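Peptidase M16 domain protein (Alicyclobacillus acidocaldarius subsp. acidocaldarius DSM 446, PDB 4XEA) is a putative metallopeptidase of the M16 (insulinase) family that probably hydrolyses peptides with the help of a bound metal ion. Local coordinates at residues G40-A45 and R228-E233; E54-I59 and R174-E179; L22-A27 and G200-D205; H158-R163 and N311-T316. All coordinates share one frame; numbering follows the deposited sequence.

Contact 1: G40-A45 and R228-E233; sequences GSVDRA and RLYPEE
Asp43 OD1 is gripped by two donors from the segment 228-233. Tyr230 OH gives the short bond, 2.6 Å to Asp43 OD1, and meets the oxygen from above the carboxylate plane rather than within it. Arg228 NH1, 3.0 Å from Asp43 OD1, closes a salt bridge whose hydrogen bond is weak and bent; the guanidinium turns its edge to the acid, and its NH2 serves Arg38 O. The other oxygen works inside the type I turn Gly40-Asp43: Gly40 N donates to the anti lone pair of Asp43 OD2 at 2.9 Å and 164°. Three bonds therefore fix the carboxylate, which should favour its charged form; the two at OD1 tie the turn to 228-233, the third holds it within the turn. Val42 crosses the tyrosine at about a right angle, its CG2 lying 3.8 Å from Tyr230 CE1. A water bridges the backbones, donating to Val42 O and, at 2.7 Å, to Leu229 O, while accepting from Ala45 N; it also lies over one face of the tyrosine ring, toward the rim. One direct backbone bond joins the segments, from Leu229 N to Ala45 O at 3.1 Å. Next to this bond Ala45 CB packs on Leu229 CB. The contact lies where strand 227-229 runs as the outermost strand beside 45-48 in a small antiparallel sheet of this M16-type fold.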
loop_
_atom_site.group_PDB
_atom_site.type_symbol
_atom_site.label_atom_id
_atom_site.label_comp_id
_atom_site.label_asym_id
_atom_site.label_seq_id
_atom_site.Cartn_x
_atom_site.Cartn_y
_atom_site.Cartn_z
ATOM N N GLY A 40 -20.651 8.336 -11.846
ATOM C CA GLY A 40 -20.301 7.096 -11.152
ATOM C C GLY A 40 -21.493 6.225 -10.904
ATOM O O GLY A 40 -22.544 6.440 -11.501
ATOM N N SER A 41 -21.339 5.283 -9.971
ATOM C CA SER A 41 -22.355 4.252 -9.732
ATOM C C SER A 41 -23.682 4.814 -9.258
ATOM O O SER A 41 -24.732 4.186 -9.511
ATOM C CB SER A 41 -21.869 3.167 -8.744
ATOM O OG SER A 41 -21.625 3.685 -7.431
ATOM N N VAL A 42 -23.663 5.967 -8.584
ATOM C CA VAL A 42 -24.891 6.488 -8.013
ATOM C C VAL A 42 -25.732 7.330 -8.970
ATOM O O VAL A 42 -26.846 7.687 -8.629
ATOM C CB VAL A 42 -24.710 7.207 -6.662
ATOM C CG1 VAL A 42 -24.062 6.231 -5.616
ATOM C CG2 VAL A 42 -23.975 8.543 -6.809
ATOM N N ASP A 43 -25.206 7.602 -10.168
ATOM C CA ASP A 43 -25.924 8.396 -11.170
ATOM C C ASP A 43 -26.900 7.505 -11.932
ATOM O O ASP A 43 -26.779 7.297 -13.138
ATOM C CB ASP A 43 -24.926 9.074 -12.113
ATOM C CG ASP A 43 -24.178 10.176 -11.441
ATOM O OD1 ASP A 43 -24.871 11.146 -11.035
ATOM O OD2 ASP A 43 -22.914 10.070 -11.302
ATOM N N ARG A 44 -27.863 6.946 -11.193
ATOM C CA ARG A 44 -28.862 6.050 -11.757
ATOM C C ARG A 44 -29.870 6.802 -12.645
ATOM O O ARG A 44 -30.326 6.276 -13.648
ATOM C CB ARG A 44 -29.619 5.369 -10.608
ATOM C CG ARG A 44 -30.725 4.438 -11.023
ATOM C CD ARG A 44 -31.569 3.998 -9.816
ATOM N NE ARG A 44 -30.848 3.061 -8.968
ATOM C CZ ARG A 44 -31.177 2.769 -7.707
ATOM N NH1 ARG A 44 -32.185 3.405 -7.093
ATOM N NH2 ARG A 44 -30.456 1.865 -7.040
ATOM N N ALA A 45 -30.261 8.001 -12.236
ATOM C CA ALA A 45 -31.285 8.738 -12.965
ATOM C C ALA A 45 -30.804 10.149 -13.269
ATOM O O ALA A 45 -30.040 10.766 -12.488
ATOM C CB ALA A 45 -32.607 8.785 -12.150
ATOM N N ARG A 228 -29.163 16.071 -12.416
ATOM C CA ARG A 228 -28.920 14.856 -11.615
ATOM C C ARG A 228 -30.184 14.574 -10.801
ATOM O O ARG A 228 -30.687 15.470 -10.119
ATOM C CB ARG A 228 -27.740 15.042 -10.667
ATOM C CG ARG A 228 -26.491 15.652 -11.282
ATOM C CD ARG A 228 -25.461 14.670 -11.628
ATOM N NE ARG A 228 -24.423 15.234 -12.503
ATOM C CZ ARG A 228 -23.407 14.516 -12.950
ATOM N NH1 ARG A 228 -23.289 13.250 -12.549
ATOM N NH2 ARG A 228 -22.499 15.053 -13.767
ATOM N N LEU A 229 -30.735 13.362 -10.906
ATOM C CA LEU A 229 -31.977 13.028 -10.215
ATOM C C LEU A 229 -31.758 11.953 -9.129
ATOM O O LEU A 229 -31.336 10.821 -9.444
ATOM C CB LEU A 229 -33.017 12.558 -11.222
ATOM C CG LEU A 229 -33.392 13.585 -12.297
ATOM C CD1 LEU A 229 -34.257 12.936 -13.367
ATOM C CD2 LEU A 229 -34.117 14.820 -11.656
ATOM N N TYR A 230 -32.046 12.333 -7.882
ATOM C CA TYR A 230 -31.749 11.555 -6.666
ATOM C C TYR A 230 -32.989 11.601 -5.765
ATOM O O TYR A 230 -33.731 12.591 -5.803
ATOM C CB TYR A 230 -30.547 12.133 -5.928
ATOM C CG TYR A 230 -29.246 11.791 -6.608
ATOM C CD1 TYR A 230 -28.557 10.621 -6.292
ATOM C CD2 TYR A 230 -28.721 12.603 -7.591
ATOM C CE1 TYR A 230 -27.363 10.293 -6.934
ATOM C CE2 TYR A 230 -27.530 12.281 -8.244
ATOM C CZ TYR A 230 -26.873 11.122 -7.926
ATOM O OH TYR A 230 -25.685 10.813 -8.575
ATOM N N PRO A 231 -33.252 10.507 -5.009
ATOM C CA PRO A 231 -34.446 10.437 -4.147
ATOM C C PRO A 231 -34.319 11.249 -2.859
ATOM O O PRO A 231 -33.229 11.612 -2.429
ATOM C CB PRO A 231 -34.569 8.936 -3.836
ATOM C CG PRO A 231 -33.091 8.472 -3.787
ATOM C CD PRO A 231 -32.389 9.304 -4.879
ATOM N N GLU A 232 -35.457 11.509 -2.224
ATOM C CA GLU A 232 -35.471 12.110 -0.882
ATOM C C GLU A 232 -35.188 11.092 0.231
ATOM O O GLU A 232 -36.074 10.600 0.900
ATOM C CB GLU A 232 -36.843 12.793 -0.643
ATOM C CG GLU A 232 -37.047 13.942 -1.632
ATOM C CD GLU A 232 -38.385 14.685 -1.498
ATOM O OE1 GLU A 232 -39.289 14.209 -0.768
ATOM O OE2 GLU A 232 -38.539 15.741 -2.171
ATOM N N GLU A 233 -33.946 10.852 0.491
ATOM C CA GLU A 233 -33.557 9.848 1.430
ATOM C C GLU A 233 -33.875 10.322 2.887
ATOM O O GLU A 233 -33.458 11.408 3.273
ATOM C CB GLU A 233 -32.070 9.615 1.241
ATOM C CG GLU A 233 -31.467 8.670 2.209
ATOM C CD GLU A 233 -31.947 7.215 2.007
ATOM O OE1 GLU A 233 -32.278 6.822 0.867
ATOM O OE2 GLU A 233 -31.970 6.512 3.020
HETATM O O HOH W 1 -29.515 8.861 -9.444
#

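Contact 2: E54-I59 and R174-E179; sequences EMPDGI and RAITKE
Ile176 is the bump of this contact, and the bend of 54-59 before helix 59-66 is the hollow that takes it. With CG1 anti to the carbonyl carbon (chi1 -69°) and CD1 extended beyond it (chi2 176°), the long branch of Ile176 runs into the bend, while CG2 lies anti to the backbone N. One wall is the ring of Pro56: its CB points at the opposite segment, and Pro56 CB sits 4.0 Å from Ile176 CG1. Pro56 CG leans further along toward the Ala175 methyl, a looser touch. The floor is backbone: Ile176 CD1 comes within 3.9 Å of Asp57 O and 4.0 Å of Gly58 C. Gly58 has a positive phi of 117° and brings no side chain to the floor, so the methyl can rest against the chain itself. Ile59 forms the other wall; Ile59 CG1 lies 3.7 Å from Ile176 CD1, the tightest touch, and the two isoleucines slide past each other in opposite directions. The side-chain contacts are apolar. Gly58 is the N-cap residue of helix 59-66, and that helix carries His61 and His65 of the nickel site. Across the contact, Ile176 occupies the short link between helices 170-175 and 178-188, with Leu181 touching it from the latter, while Cys184 of that same helix packs on Ile59.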
loop_
_atom_site.group_PDB
_atom_site.type_symbol
_atom_site.label_atom_id
_atom_site.label_comp_id
_atom_site.label_asym_id
_atom_site.label_seq_id
_atom_site.Cartn_x
_atom_site.Cartn_y
_atom_site.Cartn_z
ATOM N N GLU A 54 -34.044 6.632 -16.290
ATOM C CA GLU A 54 -33.729 5.817 -15.146
ATOM C C GLU A 54 -33.067 4.521 -15.628
ATOM O O GLU A 54 -33.668 3.727 -16.342
ATOM C CB GLU A 54 -34.983 5.501 -14.356
ATOM C CG GLU A 54 -34.657 4.764 -13.069
ATOM C CD GLU A 54 -35.426 5.298 -11.874
ATOM O OE1 GLU A 54 -35.845 4.467 -11.039
ATOM O OE2 GLU A 54 -35.611 6.541 -11.779
HETATM N N MSE A 55 -31.809 4.347 -15.246
HETATM C CA MSE A 55 -31.002 3.283 -15.783
HETATM C C MSE A 55 -30.978 2.123 -14.833
HETATM O O MSE A 55 -31.170 2.301 -13.633
HETATM C CB MSE A 55 -29.565 3.748 -15.953
HETATM C CG MSE A 55 -29.359 4.849 -16.943
HETATM SE SE MSE A 55 -29.654 4.306 -18.785
HETATM C CE MSE A 55 -31.480 4.830 -19.031
ATOM N N PRO A 56 -30.655 0.927 -15.359
ATOM C CA PRO A 56 -30.273 -0.158 -14.483
ATOM C C PRO A 56 -28.968 0.166 -13.814
ATOM O O PRO A 56 -28.114 0.844 -14.409
ATOM C CB PRO A 56 -30.058 -1.346 -15.446
ATOM C CG PRO A 56 -30.693 -0.942 -16.719
ATOM C CD PRO A 56 -30.579 0.541 -16.780
ATOM N N ASP A 57 -28.794 -0.315 -12.586
ATOM C CA ASP A 57 -27.547 -0.121 -11.893
ATOM C C ASP A 57 -26.404 -0.834 -12.598
ATOM O O ASP A 57 -26.589 -1.909 -13.169
ATOM C CB ASP A 57 -27.686 -0.569 -10.439
ATOM C CG ASP A 57 -28.491 0.432 -9.606
ATOM O OD1 ASP A 57 -28.333 1.659 -9.817
ATOM O OD2 ASP A 57 -29.290 -0.002 -8.764
ATOM N N GLY A 58 -25.219 -0.221 -12.574
ATOM C CA GLY A 58 -24.034 -0.878 -13.102
ATOM C C GLY A 58 -23.390 -0.196 -14.280
ATOM O O GLY A 58 -22.350 -0.650 -14.728
ATOM N N ILE A 59 -23.957 0.904 -14.787
ATOM C CA ILE A 59 -23.516 1.407 -16.082
ATOM C C ILE A 59 -22.176 2.080 -16.052
ATOM O O ILE A 59 -21.373 1.794 -16.943
ATOM C CB ILE A 59 -24.580 2.274 -16.832
ATOM C CG1 ILE A 59 -25.746 1.355 -17.227
ATOM C CG2 ILE A 59 -23.972 2.876 -18.128
ATOM C CD1 ILE A 59 -26.872 2.044 -18.010
ATOM N N ARG A 174 -27.713 -7.624 -16.296
ATOM C CA ARG A 174 -28.363 -8.366 -17.365
ATOM C C ARG A 174 -29.365 -7.526 -18.170
ATOM O O ARG A 174 -29.550 -7.781 -19.366
ATOM C CB ARG A 174 -29.020 -9.631 -16.781
ATOM C CG ARG A 174 -30.353 -10.060 -17.402
ATOM C CD ARG A 174 -30.227 -11.245 -18.356
ATOM N NE ARG A 174 -30.179 -10.865 -19.777
ATOM C CZ ARG A 174 -29.216 -11.205 -20.644
ATOM N NH1 ARG A 174 -29.310 -10.803 -21.909
ATOM N NH2 ARG A 174 -28.159 -11.930 -20.271
ATOM N N ALA A 175 -30.001 -6.527 -17.554
ATOM C CA ALA A 175 -30.969 -5.706 -18.295
ATOM C C ALA A 175 -30.301 -4.565 -19.078
ATOM O O ALA A 175 -30.946 -3.937 -19.915
ATOM C CB ALA A 175 -32.052 -5.156 -17.369
ATOM N N ILE A 176 -29.028 -4.277 -18.805
ATOM C CA ILE A 176 -28.326 -3.186 -19.505
ATOM C C ILE A 176 -28.324 -3.463 -21.020
ATOM O O ILE A 176 -28.098 -4.592 -21.436
ATOM C CB ILE A 176 -26.867 -2.997 -18.961
ATOM C CG1 ILE A 176 -26.888 -2.443 -17.534
ATOM C CG2 ILE A 176 -26.063 -2.045 -19.835
ATOM C CD1 ILE A 176 -25.516 -2.313 -16.881
ATOM N N THR A 177 -28.617 -2.446 -21.831
ATOM C CA THR A 177 -28.606 -2.579 -23.288
ATOM C C THR A 177 -27.513 -1.693 -23.883
ATOM O O THR A 177 -27.107 -0.688 -23.290
ATOM C CB THR A 177 -29.947 -2.151 -23.901
ATOM O OG1 THR A 177 -30.070 -0.730 -23.783
ATOM C CG2 THR A 177 -31.132 -2.825 -23.191
ATOM N N LYS A 178 -27.061 -2.038 -25.076
ATOM C CA LYS A 178 -26.054 -1.249 -25.784
ATOM C C LYS A 178 -26.504 0.213 -25.924
ATOM O O LYS A 178 -25.699 1.130 -25.801
ATOM C CB LYS A 178 -25.764 -1.858 -27.165
ATOM C CG LYS A 178 -24.695 -1.110 -27.952
ATOM C CD LYS A 178 -24.382 -1.776 -29.299
ATOM C CE LYS A 178 -25.446 -1.480 -30.342
ATOM N NZ LYS A 178 -25.489 -2.574 -31.313
ATOM N N GLU A 179 -27.793 0.405 -26.161
ATOM C CA GLU A 179 -28.405 1.727 -26.336
ATOM C C GLU A 179 -28.233 2.594 -25.089
ATOM O O GLU A 179 -27.847 3.775 -25.142
ATOM C CB GLU A 179 -29.913 1.523 -26.605
ATOM C CG GLU A 179 -30.277 0.995 -27.990
ATOM C CD GLU A 179 -29.855 -0.476 -28.294
ATOM O OE1 GLU A 179 -29.911 -1.361 -27.403
ATOM O OE2 GLU A 179 -29.477 -0.745 -29.463
#

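Contact 3: L22-A27 and G200-D205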
loop_
_atom_site.group_PDB
_atom_site.type_symbol
_atom_site.label_atom_id
_atom_site.label_comp_id
_atom_site.label_asym_id
_atom_site.label_seq_id
_atom_site.Cartn_x
_atom_site.Cartn_y
_atom_site.Cartn_z
ATOM N N LEU A 22 -1.835 20.873 -14.813
ATOM C CA LEU A 22 -0.521 20.265 -14.920
ATOM C C LEU A 22 0.337 20.731 -13.744
ATOM O O LEU A 22 0.340 21.912 -13.389
ATOM C CB LEU A 22 0.169 20.635 -16.238
ATOM C CG LEU A 22 -0.551 20.365 -17.565
ATOM C CD1 LEU A 22 0.274 20.924 -18.773
ATOM C CD2 LEU A 22 -0.883 18.889 -17.758
HETATM N N MSE A 23 1.032 19.787 -13.122
HETATM C CA MSE A 23 1.951 20.069 -12.019
HETATM C C MSE A 23 3.349 19.500 -12.321
HETATM O O MSE A 23 3.730 18.449 -11.797
HETATM C CB MSE A 23 1.394 19.463 -10.715
HETATM C CG MSE A 23 0.185 20.207 -10.168
HETATM SE SE MSE A 23 -0.614 19.219 -8.689
HETATM C CE MSE A 23 -1.726 18.016 -9.757
ATOM N N PRO A 24 4.136 20.198 -13.164
ATOM C CA PRO A 24 5.463 19.690 -13.498
ATOM C C PRO A 24 6.425 19.703 -12.297
ATOM O O PRO A 24 6.479 20.676 -11.567
ATOM C CB PRO A 24 5.935 20.647 -14.610
ATOM C CG PRO A 24 5.116 21.893 -14.436
ATOM C CD PRO A 24 3.800 21.436 -13.892
ATOM N N ARG A 25 7.146 18.598 -12.083
ATOM C CA ARG A 25 8.101 18.444 -10.973
ATOM C C ARG A 25 9.323 17.805 -11.604
ATOM O O ARG A 25 9.402 16.585 -11.695
ATOM C CB ARG A 25 7.501 17.568 -9.857
ATOM C CG ARG A 25 6.099 18.018 -9.405
ATOM C CD ARG A 25 5.427 17.007 -8.469
ATOM N NE ARG A 25 6.124 16.937 -7.185
ATOM C CZ ARG A 25 6.107 15.905 -6.339
ATOM N NH1 ARG A 25 5.395 14.811 -6.590
ATOM N NH2 ARG A 25 6.822 15.979 -5.221
ATOM N N PRO A 26 10.275 18.636 -12.074
ATOM C CA PRO A 26 11.345 18.166 -12.975
ATOM C C PRO A 26 12.333 17.187 -12.357
ATOM O O PRO A 26 13.001 16.444 -13.088
ATOM C CB PRO A 26 12.049 19.460 -13.418
ATOM C CG PRO A 26 11.591 20.538 -12.483
ATOM C CD PRO A 26 10.232 20.109 -11.972
ATOM N N ALA A 27 12.418 17.180 -11.028
ATOM C CA ALA A 27 13.342 16.298 -10.321
ATOM C C ALA A 27 12.880 14.824 -10.287
ATOM O O ALA A 27 13.648 13.950 -9.887
ATOM C CB ALA A 27 13.571 16.815 -8.885
ATOM N N GLY A 200 4.263 15.346 -12.165
ATOM C CA GLY A 200 5.538 14.641 -12.187
ATOM C C GLY A 200 6.552 15.199 -13.166
ATOM O O GLY A 200 6.518 16.396 -13.517
ATOM N N GLY A 201 7.460 14.325 -13.603
ATOM C CA GLY A 201 8.629 14.718 -14.424
ATOM C C GLY A 201 8.358 14.879 -15.909
ATOM O O GLY A 201 8.831 14.100 -16.706
ATOM N N PHE A 202 7.593 15.893 -16.282
ATOM C CA PHE A 202 7.281 16.165 -17.701
ATOM C C PHE A 202 7.412 17.650 -17.995
ATOM O O PHE A 202 7.381 18.470 -17.078
ATOM C CB PHE A 202 5.857 15.728 -18.027
ATOM C CG PHE A 202 4.785 16.530 -17.282
ATOM C CD1 PHE A 202 4.462 16.245 -15.954
ATOM C CD2 PHE A 202 4.138 17.588 -17.907
ATOM C CE1 PHE A 202 3.516 16.997 -15.274
ATOM C CE2 PHE A 202 3.168 18.340 -17.231
ATOM C CZ PHE A 202 2.856 18.039 -15.912
ATOM N N ASP A 203 7.511 17.995 -19.277
ATOM C CA ASP A 203 7.629 19.398 -19.684
ATOM C C ASP A 203 6.244 19.925 -19.861
ATOM O O ASP A 203 5.503 19.421 -20.692
ATOM C CB ASP A 203 8.435 19.521 -20.986
ATOM C CG ASP A 203 8.574 20.953 -21.445
ATOM O OD1 ASP A 203 7.563 21.635 -21.709
ATOM O OD2 ASP A 203 9.707 21.405 -21.532
ATOM N N ALA A 204 5.883 20.928 -19.075
ATOM C CA ALA A 204 4.505 21.423 -19.080
ATOM C C ALA A 204 4.112 22.117 -20.399
ATOM O O ALA A 204 2.975 21.999 -20.864
ATOM C CB ALA A 204 4.260 22.351 -17.878
ATOM N N ASP A 205 5.055 22.818 -21.018
ATOM C CA ASP A 205 4.767 23.503 -22.288
ATOM C C ASP A 205 4.528 22.453 -23.375
ATOM O O ASP A 205 3.630 22.589 -24.197
ATOM C CB ASP A 205 5.927 24.421 -22.720
ATOM C CG ASP A 205 6.243 25.524 -21.701
ATOM O OD1 ASP A 205 5.321 26.116 -21.106
ATOM O OD2 ASP A 205 7.444 25.822 -21.532
#
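Leu22 shows how one strand residue is met at CB and at both branch tips. Its CG stands anti to the carbonyl carbon (chi1 -55°). Leu22 CB lies at the edge of the Phe202 ring, close to the ring plane, with Phe202 CZ 3.8 Å away. At CG the side chain forks: Leu22 CD2 stays beside the ring, near Phe202 CE2, whereas Leu22 CD1 reaches on to the first turn of helix 204-216, 3.6 Å from Ala204 O. Phe202 gets there from a crowded start, its CG between the backbone N and the carbonyl carbon (chi1 65°), which brings the ring against Leu22-Pro24. Pro24 CB lies over one ring face, offset toward the rim, and Pro24 CG presses on Ala204 CB at 3.6 Å. Two near-straight backbone bonds tie the strand ends: Gly200 N to Met23 O at 3.2 Å, and Arg25 N to Gly200 O at 2.7 Å. Gly200 O is gripped twice, since Phe202 N also donates to it at 3.0 Å and draws the chain round an inverse gamma turn at Gly201. The Arg25 guanidinium leads away to Asn367, and its side chain also packs on Leu28 of the second subunit. Asp203 caps the helix that follows. Pro24 and Gly200 form a parallel pair where strands 19-24 and 194-200 end side by side, and the chain leaves strand 194-200 through Gly200 and Gly201 into helix 204-216, within the mixed sheet of the first half of the M16 fold.

Contact 4: H158-R163 and N311-T316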
loop_
_atom_site.group_PDB
_atom_site.type_symbol
_atom_site.label_atom_id
_atom_site.label_comp_id
_atom_site.label_asym_id
_atom_site.label_seq_id
_atom_site.Cartn_x
_atom_site.Cartn_y
_atom_site.Cartn_z
ATOM N N HIS A 158 -32.419 3.837 2.685
ATOM C CA HIS A 158 -33.699 3.349 2.235
ATOM C C HIS A 158 -33.783 3.183 0.713
ATOM O O HIS A 158 -34.352 2.203 0.243
ATOM C CB HIS A 158 -34.838 4.309 2.633
ATOM C CG HIS A 158 -35.020 4.472 4.111
ATOM N ND1 HIS A 158 -36.185 4.122 4.759
ATOM C CD2 HIS A 158 -34.210 5.005 5.050
ATOM C CE1 HIS A 158 -36.054 4.382 6.049
ATOM N NE2 HIS A 158 -34.855 4.896 6.250
ATOM N N GLU A 159 -33.338 4.199 -0.016
ATOM C CA GLU A 159 -33.601 4.316 -1.468
ATOM C C GLU A 159 -32.388 4.800 -2.275
ATOM O O GLU A 159 -32.328 4.549 -3.463
ATOM C CB GLU A 159 -34.682 5.384 -1.766
ATOM C CG GLU A 159 -36.016 5.212 -1.208
ATOM C CD GLU A 159 -36.655 6.575 -0.797
ATOM O OE1 GLU A 159 -36.926 7.446 -1.680
ATOM O OE2 GLU A 159 -36.913 6.729 0.432
ATOM N N HIS A 160 -31.484 5.568 -1.662
ATOM C CA HIS A 160 -30.333 6.122 -2.353
ATOM C C HIS A 160 -29.533 4.999 -3.082
ATOM O O HIS A 160 -29.330 3.928 -2.506
ATOM C CB HIS A 160 -29.422 6.868 -1.378
ATOM C CG HIS A 160 -28.432 7.772 -2.050
ATOM N ND1 HIS A 160 -27.374 7.297 -2.797
ATOM C CD2 HIS A 160 -28.383 9.128 -2.141
ATOM C CE1 HIS A 160 -26.697 8.317 -3.294
ATOM N NE2 HIS A 160 -27.286 9.439 -2.916
ATOM N N PRO A 161 -29.116 5.226 -4.351
ATOM C CA PRO A 161 -28.359 4.206 -5.075
ATOM C C PRO A 161 -27.067 3.705 -4.438
ATOM O O PRO A 161 -26.616 2.602 -4.800
ATOM C CB PRO A 161 -28.010 4.907 -6.400
ATOM C CG PRO A 161 -29.123 5.864 -6.613
ATOM C CD PRO A 161 -29.436 6.366 -5.233
ATOM N N VAL A 162 -26.495 4.467 -3.505
ATOM C CA VAL A 162 -25.280 4.071 -2.807
ATOM C C VAL A 162 -25.473 2.703 -2.103
ATOM O O VAL A 162 -24.511 2.027 -1.744
ATOM C CB VAL A 162 -24.795 5.162 -1.833
ATOM C CG1 VAL A 162 -25.733 5.258 -0.597
ATOM C CG2 VAL A 162 -23.303 4.902 -1.391
ATOM N N ARG A 163 -26.712 2.291 -1.925
ATOM C CA ARG A 163 -26.996 1.017 -1.272
ATOM C C ARG A 163 -26.774 -0.207 -2.152
ATOM O O ARG A 163 -26.793 -1.333 -1.654
ATOM C CB ARG A 163 -28.404 1.011 -0.697
ATOM C CG ARG A 163 -29.529 0.914 -1.660
ATOM C CD ARG A 163 -30.866 1.181 -0.958
ATOM N NE ARG A 163 -31.080 0.255 0.188
ATOM C CZ ARG A 163 -31.435 -1.037 0.108
ATOM N NH1 ARG A 163 -31.643 -1.651 -1.061
ATOM N NH2 ARG A 163 -31.544 -1.742 1.217
ATOM N N ASN A 311 -21.672 14.707 -3.215
ATOM C CA ASN A 311 -22.705 15.712 -3.415
ATOM C C ASN A 311 -24.090 15.325 -2.880
ATOM O O ASN A 311 -24.835 16.218 -2.404
ATOM C CB ASN A 311 -22.795 16.136 -4.889
ATOM C CG ASN A 311 -21.602 16.953 -5.390
ATOM O OD1 ASN A 311 -21.481 17.125 -6.593
ATOM N ND2 ASN A 311 -20.744 17.515 -4.493
ATOM N N THR A 312 -24.451 14.031 -2.926
ATOM C CA THR A 312 -25.794 13.600 -2.561
ATOM C C THR A 312 -25.872 12.657 -1.352
ATOM O O THR A 312 -26.965 12.242 -0.966
ATOM C CB THR A 312 -26.478 12.895 -3.719
ATOM O OG1 THR A 312 -25.834 11.614 -3.940
ATOM C CG2 THR A 312 -26.405 13.804 -5.003
ATOM N N PHE A 313 -24.736 12.350 -0.733
ATOM C CA PHE A 313 -24.771 11.505 0.483
ATOM C C PHE A 313 -23.472 11.625 1.228
ATOM O O PHE A 313 -22.477 12.115 0.689
ATOM C CB PHE A 313 -24.983 10.042 0.086
ATOM C CG PHE A 313 -23.804 9.432 -0.606
ATOM C CD1 PHE A 313 -22.835 8.736 0.136
ATOM C CD2 PHE A 313 -23.606 9.582 -1.960
ATOM C CE1 PHE A 313 -21.732 8.207 -0.458
ATOM C CE2 PHE A 313 -22.489 9.033 -2.573
ATOM C CZ PHE A 313 -21.542 8.356 -1.826
ATOM N N GLY A 314 -23.463 11.173 2.464
ATOM C CA GLY A 314 -22.225 10.989 3.198
ATOM C C GLY A 314 -22.407 10.085 4.404
ATOM O O GLY A 314 -23.519 9.968 4.952
ATOM N N TYR A 315 -21.306 9.475 4.846
ATOM C CA TYR A 315 -21.344 8.645 6.073
ATOM C C TYR A 315 -19.983 8.473 6.729
ATOM O O TYR A 315 -18.942 8.623 6.070
ATOM C CB TYR A 315 -21.899 7.258 5.768
ATOM C CG TYR A 315 -21.199 6.507 4.670
ATOM C CD1 TYR A 315 -20.031 5.758 4.919
ATOM C CD2 TYR A 315 -21.665 6.553 3.357
ATOM C CE1 TYR A 315 -19.358 5.108 3.889
ATOM C CE2 TYR A 315 -21.013 5.871 2.352
ATOM C CZ TYR A 315 -19.862 5.170 2.616
ATOM O OH TYR A 315 -19.209 4.518 1.611
ATOM N N THR A 316 -20.026 8.161 8.033
ATOM C CA THR A 316 -18.857 7.723 8.806
ATOM C C THR A 316 -18.960 6.211 9.041
ATOM O O THR A 316 -20.089 5.687 9.260
ATOM C CB THR A 316 -18.849 8.460 10.176
ATOM O OG1 THR A 316 -18.828 9.870 9.951
ATOM C CG2 THR A 316 -17.699 8.027 11.047
#
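The seam between the two halves of the M16 chain runs here, where the loop between helices 144-156 and 170-175 meets the entrance to strand 314-321 of the second half. His160 does the polar work. Its CG is anti to the backbone N (chi1 -164°), which sends the imidazole across to Thr312, and His160 NE2 and Thr312 OG1 share a hydrogen bond of 2.8 Å, the hydroxyl lying at the ring edge. At the other ring nitrogen, His160 ND1 accepts from Val162 N at 3.0 Å, nearly straight at 168° and almost exactly in the ring plane. Both ring nitrogens are thus engaged, and the imidazole's rotation is fixed. The same loop turns into the short 3-10 segment 161-163, with Arg163 N bonded to His160 O, and this turn brings Val162 to face the strand. Family members of this kind are built from two related halves facing one another, and Phe313, just before strand 314-321 of the five-stranded sheet, packs against the loop. Phe313 CB sits over one face of the imidazole, 4.2 Å from the centroid of the His160 ring; the two rings themselves are oblique. Val162 and Phe313 reach toward each other, Val162 CG2 over a face of the phenylalanine, 4.0 Å from the centroid of the Phe313 ring, while Phe92 meets that phenylalanine edge-to-face. The carboxylate of Glu233 accepts from the backbone nitrogens of His158, Glu159 and His160.

In the fold
Followed from the N terminus, the chain opens contact 3 first at 22-27, then contact 1 at 40-45 and contact 2 at 54-59. Contact 2 closes first, at 174-179, so its loop lies within those of contacts 1 and 3. Contact 4, opened at 158-163, crosses all three and closes last, at 311-316, joining the two halves of the chain. Contacts 3 and 1 cross each other, closing at 200-205 and 228-233. Contact 1 touches contact 2 through Arg44 and Asp57, and contact 4 through Glu233. Contact 3 stands apart at the ends of strands 19-24 and 194-200, on the opposite side of the chain's centre from contacts 1 and 4.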